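Local atomic coordinates of uncharacterized protein YjhP (Escherichia coli, PDB entry 1NKV), a protein that is of unknown function but probably acts as a methyltransferase, perhaps using S-adenosylmethionine as the methyl donor. Residues 28-33 and 182-186; 59-63 and 86-90; 103-107 and 129-135. All blocks are in the same frame, centred on the assembly; numbering follows the deposited sequence.

In the fold
All three contacts reach one Rossmann-like sheet with the strand order 3-2-1-4-5-7-6 of class I methyltransferases. Contact 2 pairs the edge strand 88-91 with 62-65, and contact 3 pairs strand 104-109 with 130-131 and then with 134-143; their centres are about 15 Å apart. Contact 1 sets helix 22-31 against the other edge strand, 183-186. Its centre is about 15 Å from that of contact 3, with nearest atoms about 4 Å apart, and about 19 Å from that of contact 2. In relatives of this fold the cofactor lies at the C-terminal ends of the parallel strands, whereas contacts 2 and 3 lie mostly toward their N-terminal ends, so both are probably away from any cofactor pocket.

Contact 1: 28-33 and 182-186; sequences LGRVLR and VEMVL
E183 OE1 faces R33 NH1 at 4.1 Å, too long for a salt bridge, with V31 beside the carboxylate. The guanidinium and carboxylate planes are 73° apart and the oxygen is well out of the guanidinium plane, so the pair probably feels only the attraction of opposite charges, with no N-H pointed at the oxygen. The other oxygen, OE2, has a long, weak ion pair with R194 of a second subunit, whose guanidinium also hydrogen-bonds M184 O. Below the charges the contact is apolar. E183 CG, anti to the backbone N (chi1 -163°), reaches across to V31 CG2 at 3.6 Å and has L32 CD1 4.2 Å away. In this Rossmann-like fold helix 22-31 packs over the end of the sheet, where strand 183-186 is the edge strand and 238-245 its neighbour. An alanine here, lacking the CG methylene and the carboxylate, is likely to open a gap beside V31 CG2 and leave R33 without its nearby negative charge. Further along the strand V185 turns toward the helix, and its CG2 meets both L28 CG and V31 CG2 at 4.2 Å; L28 also rests on V242 of strand 238-245.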
loop_
_atom_site.group_PDB
_atom_site.type_symbol
_atom_site.label_atom_id
_atom_site.label_comp_id
_atom_site.label_asym_id
_atom_site.label_seq_id
_atom_site.Cartn_x
_atom_site.Cartn_y
_atom_site.Cartn_z
ATOM N N LEU C 28 13.776 2.648 1.306
ATOM C CA LEU C 28 14.866 2.184 2.155
ATOM C C LEU C 28 15.996 3.184 2.219
ATOM O O LEU C 28 16.345 3.676 3.292
ATOM C CB LEU C 28 15.441 0.857 1.657
ATOM C CG LEU C 28 15.892 -0.111 2.770
ATOM C CD1 LEU C 28 16.922 -1.066 2.174
ATOM C CD2 LEU C 28 16.460 0.598 3.967
ATOM N N GLY C 29 16.575 3.467 1.058
ATOM C CA GLY C 29 17.675 4.405 1.000
ATOM C C GLY C 29 17.304 5.779 1.507
ATOM O O GLY C 29 18.177 6.543 1.887
ATOM N N ARG C 30 16.015 6.094 1.532
ATOM C CA ARG C 30 15.575 7.403 1.986
ATOM C C ARG C 30 15.583 7.473 3.502
ATOM O O ARG C 30 16.140 8.403 4.085
ATOM C CB ARG C 30 14.159 7.695 1.474
ATOM C CG ARG C 30 13.744 9.179 1.452
ATOM C CD ARG C 30 12.218 9.348 1.298
ATOM N NE ARG C 30 11.677 8.576 0.176
ATOM C CZ ARG C 30 10.646 7.738 0.260
ATOM N NH1 ARG C 30 10.028 7.562 1.427
ATOM N NH2 ARG C 30 10.245 7.064 -0.821
ATOM N N VAL C 31 14.963 6.489 4.143
ATOM C CA VAL C 31 14.889 6.481 5.597
ATOM C C VAL C 31 16.276 6.338 6.204
ATOM O O VAL C 31 16.517 6.740 7.336
ATOM C CB VAL C 31 13.948 5.353 6.122
ATOM C CG1 VAL C 31 12.542 5.590 5.622
ATOM C CG2 VAL C 31 14.448 3.991 5.687
ATOM N N LEU C 32 17.196 5.775 5.435
ATOM C CA LEU C 32 18.553 5.592 5.910
ATOM C C LEU C 32 19.252 6.934 6.081
ATOM O O LEU C 32 20.314 7.015 6.699
ATOM C CB LEU C 32 19.326 4.703 4.932
ATOM C CG LEU C 32 19.634 3.292 5.430
ATOM C CD1 LEU C 32 18.434 2.666 6.101
ATOM C CD2 LEU C 32 20.108 2.462 4.264
ATOM N N ARG C 33 18.642 7.987 5.540
ATOM C CA ARG C 33 19.191 9.340 5.609
ATOM C C ARG C 33 20.706 9.357 5.403
ATOM O O ARG C 33 21.450 9.903 6.212
ATOM C CB ARG C 33 18.824 9.991 6.951
ATOM C CG ARG C 33 17.387 10.524 7.020
ATOM C CD ARG C 33 16.468 9.700 7.934
ATOM N NE ARG C 33 16.652 10.012 9.348
ATOM C CZ ARG C 33 16.001 9.423 10.350
ATOM N NH1 ARG C 33 15.106 8.472 10.100
ATOM N NH2 ARG C 33 16.250 9.789 11.609
ATOM N N VAL C 182 17.589 0.133 14.151
ATOM C CA VAL C 182 17.225 1.541 14.037
ATOM C C VAL C 182 16.406 1.901 12.798
ATOM O O VAL C 182 16.195 3.081 12.487
ATOM C CB VAL C 182 18.489 2.421 14.066
ATOM C CG1 VAL C 182 19.281 2.083 15.302
ATOM C CG2 VAL C 182 19.337 2.196 12.808
ATOM N N GLU C 183 15.951 0.884 12.085
ATOM C CA GLU C 183 15.150 1.124 10.916
ATOM C C GLU C 183 14.496 -0.157 10.466
ATOM O O GLU C 183 14.986 -1.247 10.755
ATOM C CB GLU C 183 16.000 1.672 9.797
ATOM C CG GLU C 183 15.164 2.311 8.741
ATOM C CD GLU C 183 14.495 3.550 9.268
ATOM O OE1 GLU C 183 15.243 4.427 9.741
ATOM O OE2 GLU C 183 13.241 3.654 9.211
HETATM N N MSE C 184 13.407 -0.035 9.721
HETATM C CA MSE C 184 12.712 -1.229 9.295
HETATM C C MSE C 184 11.734 -0.975 8.158
HETATM O O MSE C 184 10.818 -0.165 8.272
HETATM C CB MSE C 184 11.984 -1.810 10.502
HETATM C CG MSE C 184 11.259 -3.109 10.289
HETATM SE SE MSE C 184 10.250 -3.520 11.901
HETATM C CE MSE C 184 8.756 -2.325 11.600
ATOM N N VAL C 185 11.942 -1.676 7.056
ATOM C CA VAL C 185 11.067 -1.546 5.923
ATOM C C VAL C 185 10.528 -2.936 5.625
ATOM O O VAL C 185 11.250 -3.811 5.152
ATOM C CB VAL C 185 11.825 -0.979 4.718
ATOM C CG1 VAL C 185 10.917 -0.923 3.505
ATOM C CG2 VAL C 185 12.359 0.420 5.055
ATOM N N LEU C 186 9.248 -3.141 5.920
ATOM C CA LEU C 186 8.597 -4.435 5.707
ATOM C C LEU C 186 7.791 -4.476 4.418
ATOM O O LEU C 186 7.210 -3.477 4.023
ATOM C CB LEU C 186 7.669 -4.698 6.873
ATOM C CG LEU C 186 8.384 -4.563 8.202
ATOM C CD1 LEU C 186 7.378 -4.441 9.324
ATOM C CD2 LEU C 186 9.291 -5.758 8.378
#

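Contact 2: 59-63 and 86-90; sequences GITGT and ERVHF
R87 lays its guanidinium flat against the backbone of G59 and I60. G59 C stands 3.6 Å above the guanidinium plane, over its centre, and I60 N lies over the centre of the same face, 4.2 Å above the plane. The chain gets there by running back alongside the strand start: CG is anti to the carbonyl carbon (chi1 -77°), and R87 CB passes 3.5 Å from I60 O. G59, following a helix, has positive phi, which favours glycine, and its bare backbone leaves little in the way of the flat group. T61 CG2 lies beside the carbonyl of R87, which also takes the N-H of G62 in a bond of 3.2 Å between G62 N and R87 O; the donor sits 43° out of the carbonyl plane. G62 then uses its own O to accept H89 N in a straighter bond (2.8 Å, 168° at the hydrogen). These two bonds set the parallel register, G62 beside V88 and T63 beside H89. T63 and H89 point to one face of the sheet as neighbours, with T63 CB and H89 CB 4.3 Å apart. On the reverse face V88 lies next to G62, which offers only its backbone. The pairing closes the beta-alpha-beta unit of strand 62-65, helix 73-81 and strand 88-91. V88 packs on L51 and A55 of helix 49-57, F90 packs on A75 and K76 of helix 73-81, and T63 carries the sheet onward by backbone bonds to I40 and D42 of strand 40-43.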
loop_
_atom_site.group_PDB
_atom_site.type_symbol
_atom_site.label_atom_id
_atom_site.label_comp_id
_atom_site.label_asym_id
_atom_site.label_seq_id
_atom_site.Cartn_x
_atom_site.Cartn_y
_atom_site.Cartn_z
ATOM N N GLY C 59 23.183 10.060 -4.073
ATOM C CA GLY C 59 24.560 10.297 -4.458
ATOM C C GLY C 59 25.592 9.679 -3.542
ATOM O O GLY C 59 26.295 10.393 -2.836
ATOM N N ILE C 60 25.712 8.360 -3.549
ATOM C CA ILE C 60 26.692 7.730 -2.679
ATOM C C ILE C 60 27.697 6.844 -3.403
ATOM O O ILE C 60 27.593 6.624 -4.603
ATOM C CB ILE C 60 25.982 6.929 -1.579
ATOM C CG1 ILE C 60 24.887 6.043 -2.176
ATOM C CG2 ILE C 60 25.373 7.885 -0.582
ATOM C CD1 ILE C 60 25.395 4.802 -2.868
ATOM N N THR C 61 28.688 6.355 -2.672
ATOM C CA THR C 61 29.697 5.489 -3.267
ATOM C C THR C 61 29.320 4.050 -2.897
ATOM O O THR C 61 28.533 3.827 -1.972
ATOM C CB THR C 61 31.119 5.829 -2.729
ATOM O OG1 THR C 61 31.400 7.215 -2.955
ATOM C CG2 THR C 61 32.179 5.002 -3.440
ATOM N N GLY C 62 29.856 3.071 -3.612
ATOM C CA GLY C 62 29.499 1.717 -3.270
ATOM C C GLY C 62 30.150 0.677 -4.133
ATOM O O GLY C 62 30.731 1.004 -5.163
ATOM N N THR C 63 30.048 -0.574 -3.698
ATOM C CA THR C 63 30.617 -1.695 -4.421
ATOM C C THR C 63 29.792 -2.956 -4.177
ATOM O O THR C 63 29.497 -3.301 -3.033
ATOM C CB THR C 63 32.100 -1.909 -4.016
ATOM O OG1 THR C 63 32.479 -3.267 -4.275
ATOM C CG2 THR C 63 32.316 -1.573 -2.552
ATOM N N GLU C 86 31.089 5.918 -11.849
ATOM C CA GLU C 86 32.324 6.424 -11.277
ATOM C C GLU C 86 32.210 6.321 -9.757
ATOM O O GLU C 86 33.191 6.470 -9.026
ATOM C CB GLU C 86 32.530 7.882 -11.699
ATOM C CG GLU C 86 33.947 8.404 -11.488
ATOM C CD GLU C 86 34.919 7.954 -12.577
ATOM O OE1 GLU C 86 34.838 6.779 -13.017
ATOM O OE2 GLU C 86 35.775 8.775 -12.983
ATOM N N ARG C 87 30.994 6.049 -9.294
ATOM C CA ARG C 87 30.713 5.928 -7.874
ATOM C C ARG C 87 30.509 4.484 -7.441
ATOM O O ARG C 87 31.038 4.053 -6.414
ATOM C CB ARG C 87 29.472 6.745 -7.535
ATOM C CG ARG C 87 29.718 8.237 -7.457
ATOM C CD ARG C 87 28.397 8.983 -7.368
ATOM N NE ARG C 87 28.482 10.177 -6.527
ATOM C CZ ARG C 87 27.499 11.060 -6.386
ATOM N NH1 ARG C 87 26.355 10.883 -7.034
ATOM N NH2 ARG C 87 27.655 12.109 -5.587
ATOM N N VAL C 88 29.755 3.738 -8.238
ATOM C CA VAL C 88 29.453 2.345 -7.937
ATOM C C VAL C 88 30.315 1.335 -8.684
ATOM O O VAL C 88 30.345 1.318 -9.913
ATOM C CB VAL C 88 27.992 2.039 -8.250
ATOM C CG1 VAL C 88 27.729 0.559 -8.098
ATOM C CG2 VAL C 88 27.098 2.833 -7.323
ATOM N N HIS C 89 30.988 0.471 -7.933
ATOM C CA HIS C 89 31.858 -0.546 -8.512
ATOM C C HIS C 89 31.283 -1.962 -8.324
ATOM O O HIS C 89 30.602 -2.238 -7.339
ATOM C CB HIS C 89 33.239 -0.440 -7.859
ATOM C CG HIS C 89 34.249 -1.394 -8.412
ATOM N ND1 HIS C 89 34.588 -1.427 -9.748
ATOM C CD2 HIS C 89 34.995 -2.351 -7.810
ATOM C CE1 HIS C 89 35.500 -2.362 -9.946
ATOM N NE2 HIS C 89 35.765 -2.938 -8.785
ATOM N N PHE C 90 31.559 -2.860 -9.262
ATOM C CA PHE C 90 31.055 -4.221 -9.159
ATOM C C PHE C 90 32.161 -5.242 -9.392
ATOM O O PHE C 90 33.075 -5.008 -10.182
ATOM C CB PHE C 90 29.905 -4.439 -10.152
ATOM C CG PHE C 90 28.606 -3.789 -9.736
ATOM C CD1 PHE C 90 27.893 -4.257 -8.640
ATOM C CD2 PHE C 90 28.096 -2.702 -10.439
ATOM C CE1 PHE C 90 26.695 -3.652 -8.262
ATOM C CE2 PHE C 90 26.902 -2.093 -10.065
ATOM C CZ PHE C 90 26.205 -2.568 -8.981
#

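Contact 3: 103-107 and 129-135; sequences KCDVA and SLKPGGI
L130 pushes its CD1 methyl into a hollow made by the curve of residues 104-107, at the point where two parallel strands of the Rossmann-like sheet come together. The walls of that hollow are C104 O (3.5 Å from L130 CD1), the backbone N of A107, and, a little farther off, C104 SG; A107 CB closes it 3.7 Å from the same methyl. CG of L130 is anti to the backbone N (chi1 -167°), which carries the branch to residues 104-107. The pairing comes in two pieces, C104 with L130 and V106 with I135, because a type II turn from K131 to G134 bulges out between them. G134, with no side chain, passes close to L130 CG, which probably leaves room for the leucine. On the outer side K131 fills the next groove: its CG lies against K103 CB (3.4 Å) and passes close to C104 O, which accepts K131 N almost head-on. K103 lays its own CD against the backbone of S129, whose OG bonds to L125 O in the preceding helix. Beyond the turn, I135 N bonds to D105 O, A107 N to I135 O, and V106 and I135 sit side by side on one face of the sheet. D105 points away at its base but bends back at its end; OD2 takes R39 N, beside strand 40-43. The bent tip of K131 holds two acceptors: NZ bonds to K103 O at 2.9 Å and makes a salt bridge to D105 OD1 at 2.8 Å, reaching the latter from 52° above the carboxylate plane.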
loop_
_atom_site.group_PDB
_atom_site.type_symbol
_atom_site.label_atom_id
_atom_site.label_comp_id
_atom_site.label_asym_id
_atom_site.label_seq_id
_atom_site.Cartn_x
_atom_site.Cartn_y
_atom_site.Cartn_z
ATOM N N LYS C 103 36.813 0.581 5.458
ATOM C CA LYS C 103 35.501 0.242 5.998
ATOM C C LYS C 103 34.425 1.050 5.277
ATOM O O LYS C 103 34.718 2.034 4.600
ATOM C CB LYS C 103 35.440 0.565 7.494
ATOM C CG LYS C 103 36.587 0.033 8.338
ATOM C CD LYS C 103 36.625 -1.480 8.372
ATOM C CE LYS C 103 37.385 -1.985 9.592
ATOM N NZ LYS C 103 36.726 -1.539 10.860
ATOM N N CYS C 104 33.179 0.629 5.417
ATOM C CA CYS C 104 32.095 1.354 4.796
ATOM C C CYS C 104 31.101 1.703 5.883
ATOM O O CYS C 104 31.242 1.264 7.025
ATOM C CB CYS C 104 31.429 0.517 3.709
ATOM S SG CYS C 104 30.870 -1.050 4.277
ATOM N N ASP C 105 30.100 2.494 5.510
ATOM C CA ASP C 105 29.060 2.956 6.420
ATOM C C ASP C 105 27.784 2.140 6.361
ATOM O O ASP C 105 26.975 2.169 7.286
ATOM C CB ASP C 105 28.736 4.400 6.092
ATOM C CG ASP C 105 29.977 5.196 5.764
ATOM O OD1 ASP C 105 30.867 5.266 6.639
ATOM O OD2 ASP C 105 30.070 5.738 4.633
ATOM N N VAL C 106 27.584 1.432 5.260
ATOM C CA VAL C 106 26.389 0.621 5.121
ATOM C C VAL C 106 26.722 -0.705 4.446
ATOM O O VAL C 106 27.149 -0.737 3.294
ATOM C CB VAL C 106 25.304 1.358 4.282
ATOM C CG1 VAL C 106 24.057 0.512 4.200
ATOM C CG2 VAL C 106 24.985 2.694 4.889
ATOM N N ALA C 107 26.547 -1.802 5.164
ATOM C CA ALA C 107 26.821 -3.113 4.586
ATOM C C ALA C 107 25.493 -3.827 4.377
ATOM O O ALA C 107 24.810 -4.181 5.330
ATOM C CB ALA C 107 27.719 -3.922 5.517
ATOM N N SER C 129 34.028 -5.412 7.781
ATOM C CA SER C 129 34.277 -4.320 6.866
ATOM C C SER C 129 33.340 -3.153 7.094
ATOM O O SER C 129 33.144 -2.326 6.208
ATOM C CB SER C 129 34.123 -4.835 5.446
ATOM O OG SER C 129 32.890 -5.519 5.331
ATOM N N LEU C 130 32.768 -3.076 8.286
ATOM C CA LEU C 130 31.833 -2.012 8.594
ATOM C C LEU C 130 32.375 -1.104 9.679
ATOM O O LEU C 130 32.857 -1.583 10.704
ATOM C CB LEU C 130 30.512 -2.621 9.047
ATOM C CG LEU C 130 29.324 -1.678 9.125
ATOM C CD1 LEU C 130 28.942 -1.261 7.729
ATOM C CD2 LEU C 130 28.165 -2.364 9.805
ATOM N N LYS C 131 32.299 0.206 9.459
ATOM C CA LYS C 131 32.782 1.177 10.444
ATOM C C LYS C 131 32.067 1.030 11.783
ATOM O O LYS C 131 30.932 0.567 11.846
ATOM C CB LYS C 131 32.590 2.606 9.937
ATOM C CG LYS C 131 33.374 2.935 8.680
ATOM C CD LYS C 131 33.313 4.422 8.376
ATOM C CE LYS C 131 34.035 4.764 7.075
ATOM N NZ LYS C 131 33.352 4.218 5.853
ATOM N N PRO C 132 32.732 1.432 12.877
ATOM C CA PRO C 132 32.126 1.331 14.211
ATOM C C PRO C 132 30.832 2.147 14.258
ATOM O O PRO C 132 30.815 3.341 13.925
ATOM C CB PRO C 132 33.221 1.888 15.124
ATOM C CG PRO C 132 34.486 1.501 14.388
ATOM C CD PRO C 132 34.125 1.897 12.971
ATOM N N GLY C 133 29.750 1.492 14.658
ATOM C CA GLY C 133 28.466 2.163 14.706
ATOM C C GLY C 133 27.913 2.330 13.300
ATOM O O GLY C 133 27.252 3.323 12.984
ATOM N N GLY C 134 28.199 1.351 12.447
ATOM C CA GLY C 134 27.719 1.394 11.082
ATOM C C GLY C 134 26.397 0.663 10.962
ATOM O O GLY C 134 26.029 -0.123 11.833
ATOM N N ILE C 135 25.682 0.923 9.873
ATOM C CA ILE C 135 24.388 0.304 9.629
ATOM C C ILE C 135 24.548 -0.994 8.854
ATOM O O ILE C 135 25.273 -1.051 7.860
ATOM C CB ILE C 135 23.475 1.246 8.819
ATOM C CG1 ILE C 135 23.387 2.605 9.497
ATOM C CG2 ILE C 135 22.079 0.669 8.728
ATOM C CD1 ILE C 135 22.556 3.592 8.743
#